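PDB 3H6E: carbohydrate kinase, FGGY from Novosphingobium aromaticivorans, which probably phosphorylates a carbohydrate substrate, acting as a sugar kinase. Local coordinates for residues A[149-154]-A[164-169]; A[17-22]-A[32-37]. One frame throughout, in Å; residues are numbered along the deposited sequence.

Contact 1. Residues A[149-154]-A[164-169]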
loop_
_atom_site.group_PDB
_atom_site.type_symbol
_atom_site.label_atom_id
_atom_site.label_comp_id
_atom_site.label_asym_id
_atom_site.label_seq_id
_atom_site.Cartn_x
_atom_site.Cartn_y
_atom_site.Cartn_z
ATOM N N LEU A 149 -14.209 -8.622 -16.146
ATOM C CA LEU A 149 -13.609 -7.717 -15.178
ATOM C C LEU A 149 -12.219 -8.195 -14.793
ATOM O O LEU A 149 -11.934 -9.393 -14.816
ATOM C CB LEU A 149 -14.506 -7.558 -13.952
ATOM C CG LEU A 149 -15.762 -6.736 -14.245
ATOM C CD1 LEU A 149 -16.665 -6.640 -13.025
ATOM C CD2 LEU A 149 -15.372 -5.352 -14.744
ATOM N N LEU A 150 -11.360 -7.251 -14.432
ATOM C CA LEU A 150 -9.939 -7.528 -14.358
ATOM C C LEU A 150 -9.211 -6.366 -13.684
ATOM O O LEU A 150 -9.286 -5.226 -14.146
ATOM C CB LEU A 150 -9.424 -7.746 -15.782
ATOM C CG LEU A 150 -8.029 -8.299 -16.040
ATOM C CD1 LEU A 150 -7.926 -8.834 -17.453
ATOM C CD2 LEU A 150 -7.038 -7.209 -15.836
ATOM N N PRO A 151 -8.503 -6.653 -12.581
ATOM C CA PRO A 151 -7.817 -5.601 -11.822
ATOM C C PRO A 151 -6.837 -4.804 -12.680
ATOM O O PRO A 151 -6.389 -5.285 -13.717
ATOM C CB PRO A 151 -7.060 -6.387 -10.743
ATOM C CG PRO A 151 -7.820 -7.660 -10.599
ATOM C CD PRO A 151 -8.312 -7.983 -11.977
ATOM N N TRP A 152 -6.512 -3.595 -12.232
ATOM C CA TRP A 152 -5.638 -2.676 -12.956
ATOM C C TRP A 152 -4.278 -3.291 -13.291
ATOM O O TRP A 152 -3.825 -3.233 -14.434
ATOM C CB TRP A 152 -5.474 -1.401 -12.128
ATOM C CG TRP A 152 -4.526 -0.368 -12.672
ATOM C CD1 TRP A 152 -3.431 0.147 -12.040
ATOM C CD2 TRP A 152 -4.607 0.301 -13.938
ATOM N NE1 TRP A 152 -2.825 1.088 -12.833
ATOM C CE2 TRP A 152 -3.526 1.202 -14.004
ATOM C CE3 TRP A 152 -5.486 0.223 -15.020
ATOM C CZ2 TRP A 152 -3.296 2.012 -15.112
ATOM C CZ3 TRP A 152 -5.256 1.030 -16.119
ATOM C CH2 TRP A 152 -4.172 1.911 -16.157
ATOM N N ALA A 153 -3.633 -3.889 -12.296
ATOM C CA ALA A 153 -2.329 -4.506 -12.499
ATOM C C ALA A 153 -2.383 -5.590 -13.576
ATOM O O ALA A 153 -1.525 -5.649 -14.460
ATOM C CB ALA A 153 -1.812 -5.080 -11.189
ATOM N N GLN A 154 -3.395 -6.450 -13.492
ATOM C CA GLN A 154 -3.545 -7.552 -14.436
ATOM C C GLN A 154 -3.935 -7.049 -15.814
ATOM O O GLN A 154 -3.735 -7.740 -16.814
ATOM C CB GLN A 154 -4.577 -8.567 -13.935
ATOM C CG GLN A 154 -4.064 -9.461 -12.828
ATOM C CD GLN A 154 -3.529 -8.667 -11.654
ATOM O OE1 GLN A 154 -2.338 -8.712 -11.353
ATOM N NE2 GLN A 154 -4.407 -7.913 -10.999
ATOM N N ALA A 164 -6.720 -12.582 -20.277
ATOM C CA ALA A 164 -7.263 -11.912 -19.110
ATOM C C ALA A 164 -7.163 -12.812 -17.883
ATOM O O ALA A 164 -7.488 -14.003 -17.940
ATOM C CB ALA A 164 -8.711 -11.515 -19.355
ATOM N N VAL A 165 -6.725 -12.229 -16.774
ATOM C CA VAL A 165 -6.587 -12.950 -15.517
ATOM C C VAL A 165 -6.809 -11.993 -14.348
ATOM O O VAL A 165 -6.717 -10.779 -14.510
ATOM C CB VAL A 165 -5.193 -13.617 -15.418
ATOM C CG1 VAL A 165 -4.762 -13.779 -13.972
ATOM C CG2 VAL A 165 -5.186 -14.961 -16.145
ATOM N N SER A 166 -7.132 -12.533 -13.179
ATOM C CA SER A 166 -7.201 -11.720 -11.970
ATOM C C SER A 166 -6.146 -12.170 -10.970
ATOM O O SER A 166 -5.649 -13.292 -11.043
ATOM C CB SER A 166 -8.594 -11.798 -11.341
ATOM O OG SER A 166 -9.562 -11.183 -12.172
ATOM N N GLU A 167 -5.803 -11.287 -10.039
ATOM C CA GLU A 167 -4.860 -11.632 -8.978
ATOM C C GLU A 167 -5.416 -11.195 -7.621
ATOM O O GLU A 167 -6.090 -10.169 -7.516
ATOM C CB GLU A 167 -3.484 -11.018 -9.252
ATOM C CG GLU A 167 -2.351 -11.648 -8.460
ATOM C CD GLU A 167 -2.270 -11.113 -7.043
ATOM O OE1 GLU A 167 -2.654 -9.944 -6.831
ATOM O OE2 GLU A 167 -1.822 -11.860 -6.145
ATOM N N VAL A 168 -5.124 -11.974 -6.584
ATOM C CA VAL A 168 -5.812 -11.829 -5.303
ATOM C C VAL A 168 -5.518 -10.538 -4.520
ATOM O O VAL A 168 -6.410 -10.008 -3.859
ATOM C CB VAL A 168 -5.579 -13.064 -4.397
ATOM C CG1 VAL A 168 -4.210 -13.013 -3.759
ATOM C CG2 VAL A 168 -6.656 -13.146 -3.332
ATOM N N THR A 169 -4.287 -10.029 -4.595
ATOM C CA THR A 169 -3.885 -8.882 -3.772
ATOM C C THR A 169 -4.589 -7.578 -4.136
ATOM O O THR A 169 -4.803 -6.732 -3.271
ATOM C CB THR A 169 -2.354 -8.652 -3.779
ATOM O OG1 THR A 169 -1.924 -8.238 -5.083
ATOM C CG2 THR A 169 -1.620 -9.917 -3.372
HETATM O O HOH W 1 -4.508 -10.475 -17.148
#

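Contact 2. Residues A[17-22]-A[32-37]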
loop_
_atom_site.group_PDB
_atom_site.type_symbol
_atom_site.label_atom_id
_atom_site.label_comp_id
_atom_site.label_asym_id
_atom_site.label_seq_id
_atom_site.Cartn_x
_atom_site.Cartn_y
_atom_site.Cartn_z
ATOM N N LEU A 17 2.871 7.955 -10.101
ATOM C CA LEU A 17 4.041 7.714 -10.942
ATOM C C LEU A 17 3.988 6.355 -11.623
ATOM O O LEU A 17 3.704 5.341 -10.988
ATOM C CB LEU A 17 5.333 7.835 -10.129
ATOM C CG LEU A 17 5.745 9.241 -9.685
ATOM C CD1 LEU A 17 7.037 9.195 -8.881
ATOM C CD2 LEU A 17 5.889 10.165 -10.884
ATOM N N SER A 18 4.261 6.347 -12.924
ATOM C CA SER A 18 4.415 5.105 -13.669
ATOM C C SER A 18 5.887 4.882 -14.011
ATOM O O SER A 18 6.533 5.736 -14.617
ATOM C CB SER A 18 3.553 5.110 -14.934
ATOM O OG SER A 18 3.744 6.293 -15.687
ATOM N N LYS A 19 6.413 3.733 -13.602
ATOM C CA LYS A 19 7.831 3.443 -13.753
ATOM C C LYS A 19 8.057 2.134 -14.499
ATOM O O LYS A 19 7.481 1.105 -14.156
ATOM C CB LYS A 19 8.499 3.354 -12.379
ATOM C CG LYS A 19 7.975 4.356 -11.362
ATOM C CD LYS A 19 8.805 4.333 -10.084
ATOM C CE LYS A 19 8.485 5.525 -9.189
ATOM N NZ LYS A 19 9.430 5.642 -8.039
ATOM N N VAL A 20 8.902 2.181 -15.522
ATOM C CA VAL A 20 9.351 0.970 -16.190
ATOM C C VAL A 20 10.824 0.759 -15.869
ATOM O O VAL A 20 11.622 1.695 -15.940
ATOM C CB VAL A 20 9.142 1.041 -17.709
ATOM C CG1 VAL A 20 9.580 -0.262 -18.362
ATOM C CG2 VAL A 20 7.683 1.340 -18.027
ATOM N N SER A 21 11.182 -0.469 -15.511
ATOM C CA SER A 21 12.518 -0.741 -14.998
ATOM C C SER A 21 13.146 -2.012 -15.563
ATOM O O SER A 21 12.475 -3.029 -15.736
ATOM C CB SER A 21 12.483 -0.811 -13.472
ATOM O OG SER A 21 11.465 -1.686 -13.017
ATOM N N LEU A 22 14.447 -1.944 -15.834
ATOM C CA LEU A 22 15.190 -3.072 -16.383
ATOM C C LEU A 22 16.208 -3.588 -15.376
ATOM O O LEU A 22 17.066 -2.837 -14.917
ATOM C CB LEU A 22 15.905 -2.654 -17.665
ATOM C CG LEU A 22 16.743 -3.726 -18.360
ATOM C CD1 LEU A 22 15.854 -4.717 -19.105
ATOM C CD2 LEU A 22 17.737 -3.077 -19.305
ATOM N N ARG A 32 15.853 2.831 -15.527
ATOM C CA ARG A 32 14.518 3.175 -15.064
ATOM C C ARG A 32 13.970 4.347 -15.865
ATOM O O ARG A 32 14.675 5.322 -16.124
ATOM C CB ARG A 32 14.543 3.511 -13.572
ATOM C CG ARG A 32 13.222 4.016 -13.007
ATOM C CD ARG A 32 13.215 3.909 -11.489
ATOM N NE ARG A 32 12.375 4.920 -10.858
ATOM C CZ ARG A 32 12.835 6.083 -10.410
ATOM N NH1 ARG A 32 14.125 6.374 -10.525
ATOM N NH2 ARG A 32 12.011 6.957 -9.847
ATOM N N GLN A 33 12.710 4.235 -16.266
ATOM C CA GLN A 33 12.034 5.297 -16.996
ATOM C C GLN A 33 10.741 5.653 -16.272
ATOM O O GLN A 33 9.905 4.787 -16.017
ATOM C CB GLN A 33 11.744 4.858 -18.431
ATOM C CG GLN A 33 12.985 4.750 -19.306
ATOM C CD GLN A 33 13.445 6.100 -19.827
ATOM O OE1 GLN A 33 12.684 6.818 -20.482
ATOM N NE2 GLN A 33 14.697 6.454 -19.541
ATOM N N VAL A 34 10.584 6.929 -15.933
ATOM C CA VAL A 34 9.416 7.367 -15.183
ATOM C C VAL A 34 8.597 8.401 -15.953
ATOM O O VAL A 34 8.981 8.830 -17.043
ATOM C CB VAL A 34 9.807 7.944 -13.818
ATOM C CG1 VAL A 34 10.895 7.089 -13.185
ATOM C CG2 VAL A 34 10.271 9.386 -13.965
ATOM N N ARG A 35 7.473 8.801 -15.367
ATOM C CA ARG A 35 6.509 9.656 -16.042
ATOM C C ARG A 35 5.264 9.814 -15.180
ATOM O O ARG A 35 4.569 8.836 -14.906
ATOM C CB ARG A 35 6.121 9.029 -17.378
ATOM C CG ARG A 35 4.933 9.671 -18.054
ATOM C CD ARG A 35 4.141 8.628 -18.813
ATOM N NE ARG A 35 3.500 9.187 -19.996
ATOM C CZ ARG A 35 2.423 8.670 -20.575
ATOM N NH1 ARG A 35 1.850 7.585 -20.070
ATOM N NH2 ARG A 35 1.913 9.246 -21.654
ATOM N N PRO A 36 4.973 11.049 -14.751
ATOM C CA PRO A 36 3.785 11.285 -13.924
ATOM C C PRO A 36 2.533 10.784 -14.630
ATOM O O PRO A 36 2.494 10.758 -15.860
ATOM C CB PRO A 36 3.743 12.811 -13.793
ATOM C CG PRO A 36 5.147 13.257 -14.041
ATOM C CD PRO A 36 5.704 12.293 -15.046
ATOM N N SER A 37 1.525 10.387 -13.861
ATOM C CA SER A 37 0.277 9.889 -14.431
ATOM C C SER A 37 -0.776 10.990 -14.445
ATOM O O SER A 37 -1.329 11.337 -13.402
ATOM C CB SER A 37 -0.235 8.697 -13.620
ATOM O OG SER A 37 0.837 7.892 -13.153
#

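Contact 1. Residues A[149-154]-A[164-169]
Leu150 sends CG anti to its backbone N (chi1 -169°), which swings the isobutyl group across to 164-169: CG rests on the carbonyl oxygen of Val165, and CD1 lies 3.4 Å from Ala164 CB. Gln154 starts with CG beside its own N and then bends at chi2 (55°), so the chain folds over the same segment. Its CB sits 3.1 Å from Val165 O, and its terminal amide crosses obliquely over Glu167, with CD 3.4 Å from Glu167 CB. Between Leu150 and Gln154 in the chain, the ring of Pro151 sets CD 3.4 Å from Ser166 OG, a hydroxyl bonded to Ala199 O. Within the N-terminal domain of this FGGY kinase, two strand-to-helix passages meet here: strand 148-151 runs into helix 152-159, and the short, weakly bonded strand 166-167 into helix 168-171. Glu167 is the N-cap of the latter. Its chain bends at chi2 (-81°) and brings OE1 to Thr169, where the oxygen takes two bonds, its syn lone pair facing Thr169 OG1 and Thr169 N approaching from above the carboxylate plane. The segments share water 1, which lies 2.9 Å from Gln154 O and accepts weakly from Val165 N.

Contact 2. Residues A[17-22]-A[32-37]
Ser18 holds its OG in the crowded position between backbone N and carbonyl carbon (chi1 50°), and from there the hydroxyl turns back to the partner strand and donates to Arg35 O at 2.8 Å. That oxygen is gripped twice: OG comes in the plane of the carbonyl, while Ser18 N, 3.2 Å from Arg35 O, stands above it. Further along, Val20 and Gln33 form a regular antiparallel hydrogen-bonded pair, with Val20 N to Gln33 O and Gln33 N to Val20 O both 2.8 Å and nearly straight. On the face carrying Leu17, Lys19 and Ser21, the lysine and Arg32 lie side by side and point the same way. Lys19 is extended beyond CG, Arg32 from CG to NE. Lys19 CD meets the guanidinium edge in its plane, Val34 CG1 sits over one face, offset toward the rim, and Lys19 NZ ends 3.4 Å from Arg32 NH2. Two like charges that close should repel; a weak, long ion pair from Arg32 to Asp424 may offset part of this. Leu17, with CG beside its own N (chi1 -71°), lays CD2 3.9 Å from Pro36 CA. These strands form a beta hairpin, 29-36 being the outermost strand of the mixed sheet and 17-23 the next one in, paired on its far side with strand 9-13. Beneath the face of Ser18, Val20, Gln33 and Arg35 runs helix 50-63: Trp56 packs on Val20 and Arg35, and Asp52 forms a salt bridge with Arg35 NH2.

Overall arrangement
Both contacts join segments separated by a short length of chain, but contact 1 is buried whereas contact 2 is partly exposed at the edge of the mixed sheet. They hold different elements. Contact 2 pairs two neighbouring strands through direct backbone bonds and carries charged side chains on both faces; contact 1 packs one strand-to-helix passage on another through aliphatic groups, a proline ring and a shared water. The centres of contacts 1 and 2 are about 20 Å apart. They do not touch, yet the mixed sheet links them: Trp152 of contact 1 bonds through NE1 to Leu13 O on strand 9-13, the strand against which 17-23 pairs. Thr169 reaches His232, on strand 226-232 of that sheet.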